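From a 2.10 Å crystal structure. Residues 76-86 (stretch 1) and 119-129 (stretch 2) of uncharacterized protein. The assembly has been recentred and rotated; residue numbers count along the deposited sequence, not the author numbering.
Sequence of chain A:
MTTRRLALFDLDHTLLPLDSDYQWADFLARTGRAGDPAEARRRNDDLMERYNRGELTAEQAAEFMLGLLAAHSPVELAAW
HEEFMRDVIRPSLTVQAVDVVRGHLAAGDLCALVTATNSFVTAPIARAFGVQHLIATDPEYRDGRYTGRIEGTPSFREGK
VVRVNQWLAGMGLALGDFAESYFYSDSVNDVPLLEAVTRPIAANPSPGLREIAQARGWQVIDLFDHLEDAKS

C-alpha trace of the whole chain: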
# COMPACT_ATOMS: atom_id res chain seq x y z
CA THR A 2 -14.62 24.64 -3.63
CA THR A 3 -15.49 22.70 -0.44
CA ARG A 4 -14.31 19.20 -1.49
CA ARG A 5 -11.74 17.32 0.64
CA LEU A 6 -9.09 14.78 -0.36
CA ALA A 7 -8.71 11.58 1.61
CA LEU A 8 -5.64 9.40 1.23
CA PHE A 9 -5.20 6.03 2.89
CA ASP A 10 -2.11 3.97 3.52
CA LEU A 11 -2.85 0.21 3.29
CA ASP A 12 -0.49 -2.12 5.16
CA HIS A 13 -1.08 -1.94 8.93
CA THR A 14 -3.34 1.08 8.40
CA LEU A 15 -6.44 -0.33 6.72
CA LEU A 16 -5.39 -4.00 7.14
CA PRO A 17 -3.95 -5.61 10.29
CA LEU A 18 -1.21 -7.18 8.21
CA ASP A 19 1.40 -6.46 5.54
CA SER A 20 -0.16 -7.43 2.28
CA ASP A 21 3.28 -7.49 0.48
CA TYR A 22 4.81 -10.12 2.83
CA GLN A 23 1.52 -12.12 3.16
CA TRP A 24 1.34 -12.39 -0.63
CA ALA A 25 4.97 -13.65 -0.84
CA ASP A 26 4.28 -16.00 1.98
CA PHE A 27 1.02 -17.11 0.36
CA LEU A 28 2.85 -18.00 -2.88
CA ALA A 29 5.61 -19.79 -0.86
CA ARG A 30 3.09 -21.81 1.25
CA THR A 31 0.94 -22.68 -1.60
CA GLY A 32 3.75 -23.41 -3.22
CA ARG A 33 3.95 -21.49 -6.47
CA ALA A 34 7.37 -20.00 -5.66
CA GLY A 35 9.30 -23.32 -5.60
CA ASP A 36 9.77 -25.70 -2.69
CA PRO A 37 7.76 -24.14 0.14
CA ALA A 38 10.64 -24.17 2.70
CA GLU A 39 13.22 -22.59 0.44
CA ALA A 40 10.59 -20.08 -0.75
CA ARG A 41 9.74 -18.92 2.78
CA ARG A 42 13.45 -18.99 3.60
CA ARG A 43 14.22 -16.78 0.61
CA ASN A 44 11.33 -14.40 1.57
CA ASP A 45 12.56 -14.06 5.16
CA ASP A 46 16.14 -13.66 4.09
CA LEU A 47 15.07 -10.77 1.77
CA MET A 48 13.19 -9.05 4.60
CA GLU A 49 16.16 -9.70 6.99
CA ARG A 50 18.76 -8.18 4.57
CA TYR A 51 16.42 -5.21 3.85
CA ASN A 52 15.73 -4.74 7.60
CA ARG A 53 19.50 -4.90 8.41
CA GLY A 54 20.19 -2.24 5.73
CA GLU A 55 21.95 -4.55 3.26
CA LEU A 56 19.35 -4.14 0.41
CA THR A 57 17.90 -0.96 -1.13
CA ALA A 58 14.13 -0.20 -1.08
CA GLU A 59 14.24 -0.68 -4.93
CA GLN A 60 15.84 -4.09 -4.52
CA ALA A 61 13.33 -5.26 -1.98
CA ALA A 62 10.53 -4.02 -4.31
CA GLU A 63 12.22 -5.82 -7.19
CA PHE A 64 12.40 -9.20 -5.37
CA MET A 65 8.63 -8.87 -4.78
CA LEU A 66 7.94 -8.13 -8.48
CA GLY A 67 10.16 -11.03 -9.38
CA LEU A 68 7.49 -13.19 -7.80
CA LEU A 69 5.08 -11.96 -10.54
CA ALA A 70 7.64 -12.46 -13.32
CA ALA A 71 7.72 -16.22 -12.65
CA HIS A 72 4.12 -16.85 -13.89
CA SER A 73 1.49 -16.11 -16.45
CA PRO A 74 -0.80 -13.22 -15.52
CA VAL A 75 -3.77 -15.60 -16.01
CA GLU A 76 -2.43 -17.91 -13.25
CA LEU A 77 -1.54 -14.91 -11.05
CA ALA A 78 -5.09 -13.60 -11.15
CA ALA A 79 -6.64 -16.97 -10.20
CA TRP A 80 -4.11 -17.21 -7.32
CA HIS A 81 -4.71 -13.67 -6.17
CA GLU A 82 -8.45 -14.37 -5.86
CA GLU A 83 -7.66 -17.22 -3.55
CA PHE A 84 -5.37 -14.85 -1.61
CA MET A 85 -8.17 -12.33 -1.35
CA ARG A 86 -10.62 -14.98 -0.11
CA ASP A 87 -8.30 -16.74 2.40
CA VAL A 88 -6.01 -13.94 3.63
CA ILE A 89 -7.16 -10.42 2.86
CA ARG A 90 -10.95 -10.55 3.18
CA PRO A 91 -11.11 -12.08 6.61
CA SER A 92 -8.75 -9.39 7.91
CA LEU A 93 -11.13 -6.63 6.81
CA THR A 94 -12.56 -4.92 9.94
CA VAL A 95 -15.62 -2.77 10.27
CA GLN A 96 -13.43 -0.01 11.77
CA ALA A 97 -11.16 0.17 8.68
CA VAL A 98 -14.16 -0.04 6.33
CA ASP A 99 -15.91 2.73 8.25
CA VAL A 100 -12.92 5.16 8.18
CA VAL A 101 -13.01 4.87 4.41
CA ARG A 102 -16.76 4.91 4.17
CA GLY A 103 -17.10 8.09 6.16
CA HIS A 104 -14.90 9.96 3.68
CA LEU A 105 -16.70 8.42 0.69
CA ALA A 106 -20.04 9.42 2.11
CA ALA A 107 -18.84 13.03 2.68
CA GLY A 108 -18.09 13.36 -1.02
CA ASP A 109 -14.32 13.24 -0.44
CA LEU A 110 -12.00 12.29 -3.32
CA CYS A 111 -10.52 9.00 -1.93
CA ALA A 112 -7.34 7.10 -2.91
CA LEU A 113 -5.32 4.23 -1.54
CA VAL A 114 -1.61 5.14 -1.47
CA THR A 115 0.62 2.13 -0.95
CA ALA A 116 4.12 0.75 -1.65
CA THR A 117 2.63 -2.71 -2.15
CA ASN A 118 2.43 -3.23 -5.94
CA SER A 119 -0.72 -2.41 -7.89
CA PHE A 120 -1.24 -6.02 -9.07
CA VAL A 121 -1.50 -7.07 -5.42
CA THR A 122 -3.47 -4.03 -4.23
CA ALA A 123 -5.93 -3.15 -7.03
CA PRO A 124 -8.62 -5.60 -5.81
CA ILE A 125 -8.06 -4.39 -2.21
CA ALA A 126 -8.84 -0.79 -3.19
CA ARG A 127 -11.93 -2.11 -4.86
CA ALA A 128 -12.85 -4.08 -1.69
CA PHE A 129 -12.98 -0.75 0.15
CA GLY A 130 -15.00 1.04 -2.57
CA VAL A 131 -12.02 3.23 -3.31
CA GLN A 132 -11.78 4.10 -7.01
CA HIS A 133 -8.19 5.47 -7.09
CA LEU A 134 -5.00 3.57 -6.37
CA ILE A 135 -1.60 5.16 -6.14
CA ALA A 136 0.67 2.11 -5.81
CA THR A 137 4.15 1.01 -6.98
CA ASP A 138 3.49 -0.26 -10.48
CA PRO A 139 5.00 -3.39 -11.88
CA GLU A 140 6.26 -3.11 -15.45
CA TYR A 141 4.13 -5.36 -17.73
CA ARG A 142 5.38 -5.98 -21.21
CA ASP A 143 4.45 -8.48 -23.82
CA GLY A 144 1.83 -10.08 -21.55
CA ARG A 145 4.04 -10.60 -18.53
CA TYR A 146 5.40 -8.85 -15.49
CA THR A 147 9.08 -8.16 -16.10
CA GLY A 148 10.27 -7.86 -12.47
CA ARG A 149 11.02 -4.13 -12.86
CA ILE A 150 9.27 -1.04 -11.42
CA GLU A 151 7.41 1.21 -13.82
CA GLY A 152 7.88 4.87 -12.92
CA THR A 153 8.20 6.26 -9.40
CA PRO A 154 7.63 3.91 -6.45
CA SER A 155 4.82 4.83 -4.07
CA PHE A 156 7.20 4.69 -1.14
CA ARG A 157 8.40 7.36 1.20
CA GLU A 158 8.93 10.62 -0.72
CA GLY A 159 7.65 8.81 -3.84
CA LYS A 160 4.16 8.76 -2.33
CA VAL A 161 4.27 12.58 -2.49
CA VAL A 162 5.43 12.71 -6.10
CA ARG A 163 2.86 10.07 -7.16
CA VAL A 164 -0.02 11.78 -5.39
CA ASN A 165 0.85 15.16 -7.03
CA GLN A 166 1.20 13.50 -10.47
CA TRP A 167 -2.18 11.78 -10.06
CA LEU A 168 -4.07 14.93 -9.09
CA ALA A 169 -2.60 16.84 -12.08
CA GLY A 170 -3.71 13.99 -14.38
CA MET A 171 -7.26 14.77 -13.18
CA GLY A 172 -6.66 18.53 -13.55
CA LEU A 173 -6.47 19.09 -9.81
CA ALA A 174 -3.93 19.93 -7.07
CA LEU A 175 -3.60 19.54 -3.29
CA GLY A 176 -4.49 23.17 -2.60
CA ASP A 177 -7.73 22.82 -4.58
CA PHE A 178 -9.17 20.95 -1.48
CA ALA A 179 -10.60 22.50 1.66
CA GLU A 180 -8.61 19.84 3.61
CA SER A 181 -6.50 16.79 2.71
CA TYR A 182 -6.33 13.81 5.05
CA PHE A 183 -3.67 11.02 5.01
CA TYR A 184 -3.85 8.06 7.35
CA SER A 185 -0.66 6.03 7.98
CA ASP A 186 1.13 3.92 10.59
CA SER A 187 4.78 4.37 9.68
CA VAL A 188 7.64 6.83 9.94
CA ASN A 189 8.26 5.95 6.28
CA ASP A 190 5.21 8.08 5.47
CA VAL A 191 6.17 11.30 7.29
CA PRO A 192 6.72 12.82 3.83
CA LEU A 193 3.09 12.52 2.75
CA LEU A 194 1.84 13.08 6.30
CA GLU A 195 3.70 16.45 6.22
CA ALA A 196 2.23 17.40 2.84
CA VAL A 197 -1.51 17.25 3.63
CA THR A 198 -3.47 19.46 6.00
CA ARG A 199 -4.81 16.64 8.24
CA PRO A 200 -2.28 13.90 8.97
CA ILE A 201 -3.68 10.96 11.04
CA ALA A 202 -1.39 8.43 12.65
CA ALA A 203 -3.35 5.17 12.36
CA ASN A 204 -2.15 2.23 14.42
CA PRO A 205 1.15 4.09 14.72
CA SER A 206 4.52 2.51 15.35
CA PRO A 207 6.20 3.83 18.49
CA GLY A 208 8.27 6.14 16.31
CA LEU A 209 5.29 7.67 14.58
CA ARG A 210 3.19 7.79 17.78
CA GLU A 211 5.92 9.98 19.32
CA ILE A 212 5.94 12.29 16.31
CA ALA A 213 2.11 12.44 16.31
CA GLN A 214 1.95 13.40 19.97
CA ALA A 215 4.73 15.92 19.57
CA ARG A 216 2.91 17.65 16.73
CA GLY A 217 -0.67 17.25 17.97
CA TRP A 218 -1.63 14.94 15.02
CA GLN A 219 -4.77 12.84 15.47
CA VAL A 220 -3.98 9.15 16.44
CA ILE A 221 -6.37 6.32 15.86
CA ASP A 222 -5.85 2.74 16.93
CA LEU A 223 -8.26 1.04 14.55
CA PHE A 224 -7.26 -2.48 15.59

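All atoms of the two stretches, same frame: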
# COMPACT_ATOMS: atom_id res chain seq x y z
N GLU A 76 -2.60 -17.17 -14.49
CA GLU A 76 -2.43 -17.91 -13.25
C GLU A 76 -2.45 -16.99 -12.04
O GLU A 76 -3.12 -17.26 -11.04
CB GLU A 76 -1.10 -18.68 -13.23
CG GLU A 76 -1.00 -19.84 -14.20
CD GLU A 76 0.47 -20.35 -14.32
OE1 GLU A 76 1.44 -19.53 -14.36
OE2 GLU A 76 0.64 -21.58 -14.37
N LEU A 77 -1.71 -15.89 -12.16
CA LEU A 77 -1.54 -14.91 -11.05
C LEU A 77 -2.89 -14.36 -10.56
O LEU A 77 -3.13 -14.24 -9.37
CB LEU A 77 -0.60 -13.75 -11.47
CG LEU A 77 0.89 -14.03 -11.57
CD1 LEU A 77 1.49 -12.82 -12.14
CD2 LEU A 77 1.52 -14.36 -10.19
N ALA A 78 -3.78 -14.03 -11.50
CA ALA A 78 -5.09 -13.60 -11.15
C ALA A 78 -5.90 -14.64 -10.37
O ALA A 78 -6.58 -14.27 -9.44
CB ALA A 78 -5.93 -13.07 -12.42
N ALA A 79 -5.94 -15.88 -10.85
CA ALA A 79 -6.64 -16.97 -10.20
C ALA A 79 -6.05 -17.10 -8.78
O ALA A 79 -6.78 -17.08 -7.81
CB ALA A 79 -6.52 -18.30 -11.04
N TRP A 80 -4.72 -17.09 -8.65
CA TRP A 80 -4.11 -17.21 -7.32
C TRP A 80 -4.36 -16.02 -6.40
O TRP A 80 -4.55 -16.17 -5.20
CB TRP A 80 -2.61 -17.51 -7.41
CG TRP A 80 -2.29 -18.70 -8.24
CD1 TRP A 80 -3.11 -19.71 -8.54
CD2 TRP A 80 -1.05 -18.97 -8.91
NE1 TRP A 80 -2.49 -20.61 -9.36
CE2 TRP A 80 -1.21 -20.19 -9.57
CE3 TRP A 80 0.18 -18.31 -8.97
CZ2 TRP A 80 -0.17 -20.77 -10.37
CZ3 TRP A 80 1.21 -18.89 -9.73
CH2 TRP A 80 1.02 -20.10 -10.42
N HIS A 81 -4.39 -14.83 -6.96
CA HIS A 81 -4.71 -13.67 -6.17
C HIS A 81 -6.15 -13.71 -5.63
O HIS A 81 -6.40 -13.30 -4.55
CB HIS A 81 -4.40 -12.40 -6.92
CG HIS A 81 -4.55 -11.17 -6.09
ND1 HIS A 81 -3.49 -10.59 -5.40
CD2 HIS A 81 -5.63 -10.45 -5.78
CE1 HIS A 81 -3.93 -9.55 -4.73
NE2 HIS A 81 -5.22 -9.44 -4.94
N GLU A 82 -7.10 -14.20 -6.40
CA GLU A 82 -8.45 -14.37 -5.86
C GLU A 82 -8.48 -15.28 -4.67
O GLU A 82 -9.13 -15.03 -3.70
CB GLU A 82 -9.45 -14.90 -6.91
CG GLU A 82 -9.67 -14.00 -8.09
CD GLU A 82 -10.36 -14.69 -9.27
OE1 GLU A 82 -10.88 -15.81 -9.10
OE2 GLU A 82 -10.35 -14.15 -10.40
N GLU A 83 -7.72 -16.36 -4.70
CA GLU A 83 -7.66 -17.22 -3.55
C GLU A 83 -7.06 -16.49 -2.34
O GLU A 83 -7.48 -16.68 -1.24
CB GLU A 83 -6.83 -18.47 -3.94
CG GLU A 83 -6.56 -19.44 -2.80
CD GLU A 83 -5.52 -20.52 -3.24
OE1 GLU A 83 -5.45 -20.83 -4.46
OE2 GLU A 83 -4.73 -21.00 -2.38
N PHE A 84 -6.01 -15.70 -2.59
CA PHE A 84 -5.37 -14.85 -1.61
C PHE A 84 -6.37 -13.86 -1.01
O PHE A 84 -6.36 -13.63 0.20
CB PHE A 84 -4.21 -14.11 -2.28
CG PHE A 84 -3.50 -13.07 -1.42
CD1 PHE A 84 -2.80 -13.46 -0.28
CD2 PHE A 84 -3.48 -11.77 -1.79
CE1 PHE A 84 -2.11 -12.58 0.50
CE2 PHE A 84 -2.77 -10.79 -1.00
CZ PHE A 84 -2.09 -11.21 0.13
N MET A 85 -7.19 -13.28 -1.86
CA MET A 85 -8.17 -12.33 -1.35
C MET A 85 -9.13 -13.04 -0.43
O MET A 85 -9.37 -12.58 0.69
CB MET A 85 -8.99 -11.66 -2.46
CG MET A 85 -8.26 -10.56 -3.19
SD MET A 85 -7.82 -9.08 -2.22
CE MET A 85 -9.51 -8.42 -2.05
N ARG A 86 -9.61 -14.21 -0.87
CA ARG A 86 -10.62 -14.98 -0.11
C ARG A 86 -10.10 -15.51 1.22
O ARG A 86 -10.85 -15.58 2.21
CB ARG A 86 -11.08 -16.14 -1.02
CG ARG A 86 -11.85 -17.22 -0.40
CD ARG A 86 -12.19 -18.44 -1.40
NE ARG A 86 -12.55 -17.86 -2.69
CZ ARG A 86 -11.84 -17.92 -3.82
NH1 ARG A 86 -10.75 -18.68 -3.97
NH2 ARG A 86 -12.27 -17.25 -4.86
N SER A 119 0.63 -2.53 -7.40
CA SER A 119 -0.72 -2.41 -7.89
C SER A 119 -1.39 -3.73 -8.38
O SER A 119 -2.59 -3.86 -8.28
CB SER A 119 -0.84 -1.31 -8.97
OG SER A 119 -0.03 -1.63 -10.08
N PHE A 120 -0.64 -4.73 -8.81
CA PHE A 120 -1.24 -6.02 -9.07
C PHE A 120 -1.84 -6.61 -7.77
O PHE A 120 -2.95 -7.13 -7.76
CB PHE A 120 -0.27 -7.05 -9.69
CG PHE A 120 -0.90 -8.39 -9.85
CD1 PHE A 120 -1.79 -8.63 -10.88
CD2 PHE A 120 -0.74 -9.37 -8.89
CE1 PHE A 120 -2.45 -9.86 -10.99
CE2 PHE A 120 -1.42 -10.59 -9.00
CZ PHE A 120 -2.26 -10.81 -10.05
N VAL A 121 -1.07 -6.56 -6.71
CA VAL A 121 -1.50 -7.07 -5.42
C VAL A 121 -2.58 -6.21 -4.78
O VAL A 121 -3.46 -6.74 -4.16
CB VAL A 121 -0.26 -7.25 -4.45
CG1 VAL A 121 -0.71 -7.58 -3.00
CG2 VAL A 121 0.67 -8.33 -5.01
N THR A 122 -2.57 -4.90 -4.99
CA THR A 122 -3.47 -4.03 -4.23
C THR A 122 -4.70 -3.51 -4.96
O THR A 122 -5.59 -3.01 -4.32
CB THR A 122 -2.71 -2.82 -3.65
OG1 THR A 122 -1.90 -2.21 -4.67
CG2 THR A 122 -1.78 -3.29 -2.48
N ALA A 123 -4.73 -3.59 -6.28
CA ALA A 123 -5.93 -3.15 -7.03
C ALA A 123 -7.24 -3.73 -6.51
O ALA A 123 -8.17 -2.99 -6.24
CB ALA A 123 -5.74 -3.35 -8.55
N PRO A 124 -7.33 -5.05 -6.31
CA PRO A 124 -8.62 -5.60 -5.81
C PRO A 124 -8.92 -5.23 -4.35
O PRO A 124 -10.04 -5.30 -3.92
CB PRO A 124 -8.45 -7.13 -5.92
CG PRO A 124 -7.40 -7.28 -7.02
CD PRO A 124 -6.44 -6.10 -6.80
N ILE A 125 -7.90 -4.84 -3.60
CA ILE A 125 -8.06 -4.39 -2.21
C ILE A 125 -8.64 -2.97 -2.16
O ILE A 125 -9.51 -2.68 -1.33
CB ILE A 125 -6.71 -4.41 -1.47
CG1 ILE A 125 -6.07 -5.82 -1.59
CG2 ILE A 125 -6.91 -3.98 -0.00
CD1 ILE A 125 -4.82 -6.05 -0.82
N ALA A 126 -8.17 -2.08 -3.05
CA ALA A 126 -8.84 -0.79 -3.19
C ALA A 126 -10.29 -0.95 -3.55
O ALA A 126 -11.20 -0.30 -2.95
CB ALA A 126 -8.13 0.10 -4.16
N ARG A 127 -10.56 -1.79 -4.53
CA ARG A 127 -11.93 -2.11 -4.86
C ARG A 127 -12.73 -2.69 -3.67
O ARG A 127 -13.92 -2.36 -3.50
CB ARG A 127 -11.94 -3.11 -6.02
CG ARG A 127 -13.29 -3.64 -6.43
CD ARG A 127 -13.07 -4.60 -7.55
NE ARG A 127 -14.18 -5.50 -7.80
CZ ARG A 127 -15.03 -5.41 -8.83
NH1 ARG A 127 -14.95 -4.41 -9.73
NH2 ARG A 127 -15.97 -6.33 -8.96
N ALA A 128 -12.12 -3.54 -2.86
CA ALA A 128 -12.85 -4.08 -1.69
C ALA A 128 -13.29 -3.00 -0.71
O ALA A 128 -14.28 -3.18 -0.01
CB ALA A 128 -12.03 -5.17 -0.96
N PHE A 129 -12.60 -1.86 -0.71
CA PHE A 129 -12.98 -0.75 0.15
C PHE A 129 -13.90 0.25 -0.52
O PHE A 129 -14.29 1.21 0.11
CB PHE A 129 -11.72 -0.05 0.63
CG PHE A 129 -11.07 -0.71 1.82
CD1 PHE A 129 -11.59 -0.53 3.07
CD2 PHE A 129 -9.95 -1.52 1.67
CE1 PHE A 129 -10.98 -1.13 4.16
CE2 PHE A 129 -9.35 -2.13 2.73
CZ PHE A 129 -9.85 -1.93 4.00

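Residues 76-86 form part of a longer helix that packs against the helix of residues 119-128. The two axes approach to 10.6 Å and run in broadly the same direction, 48° apart, so the two segments advance together: Ala78 lies nearest Phe120, His81 nearest Val121 and Met85 nearest Ile125. The contact buries 400 Å², summed over both sides, and contains no hydrogen bond between the stretches. It rests on the packing of side chains, and on a few places where side-chain carbons meet backbone oxygens.

Glu76 begins the stretch out of reach of its partner, and its OE1 is hydrogen-bonded elsewhere in the structure. The first contact comes at Leu77, a buried residue whose CA-to-CB bond points toward the second helix. Phe120 meets it by extension: its own CA-to-CB bond leaves sideways, but the t rotamer (chi1 176°) carries the ring across to the first helix. Phe120 CZ consequently lies 3.7 Å from Leu77 CB and 3.6 Å from Leu77 O, with the oxygen near the plane of the ring at its edge. That oxygen also accepts the helical hydrogen bond from His81 N (2.8 Å). Ala78 adds a backbone contact, its N 3.8 Å from Phe120 CZ, again at the ring edge; the flat ring thus reaches the helix backbone with its edge. Ala79 and Trp80 make no contact with the second stretch.

His81 occupies the middle of the interface and is buried. Its CA-to-CB bond points toward the second helix, and with chi1 at -172° (t) the imidazole reaches it and touches Phe120, Val121 and Pro124. Phe120 O lies over one face of the ring, 4.0 Å from His81 CE1, while Val121 O lies at the edge, only 2.9 Å from the same CE1. His81 NE2 is 3.3 Å from Val121 O, but the angle is poor and no hydrogen bond forms. Val121 O receives no helical bond from Ile125 N, whose hydrogen bond is instead a weak one to Thr122 O (3.0 Å). Pro124 N, a proline nitrogen, has no hydrogen to give, and the helix is kinked at these residues. Pro124 CG packs 3.7 Å from His81 NE2, and the Phe120 ring sits obliquely to the imidazole, centroids 5.5 Å apart and planes at 70°.

Glu82 and Glu83 stay clear of the partner helix, the CA-to-CB bond of Glu82 pointing away from it. The CA-to-CB bond of buried Phe84 points toward it, and its CE2 lies 4.3 Å from Val121 CG1, a looser apolar contact.

Met85 closes the interface. Its flexible side chain, with all three chi angles in the m well, places the sulfur and terminal methyl along the second helix: SD lies 3.8 Å from Ile125 CG1, and CE lies 3.7 Å from Pro124 O, 4.2 Å from Pro124 CB and 4.3 Å from Ala128 CB. The short side chain of Ala128 meets this methyl at the far end of the contact. Arg86, exposed, lies beyond reach.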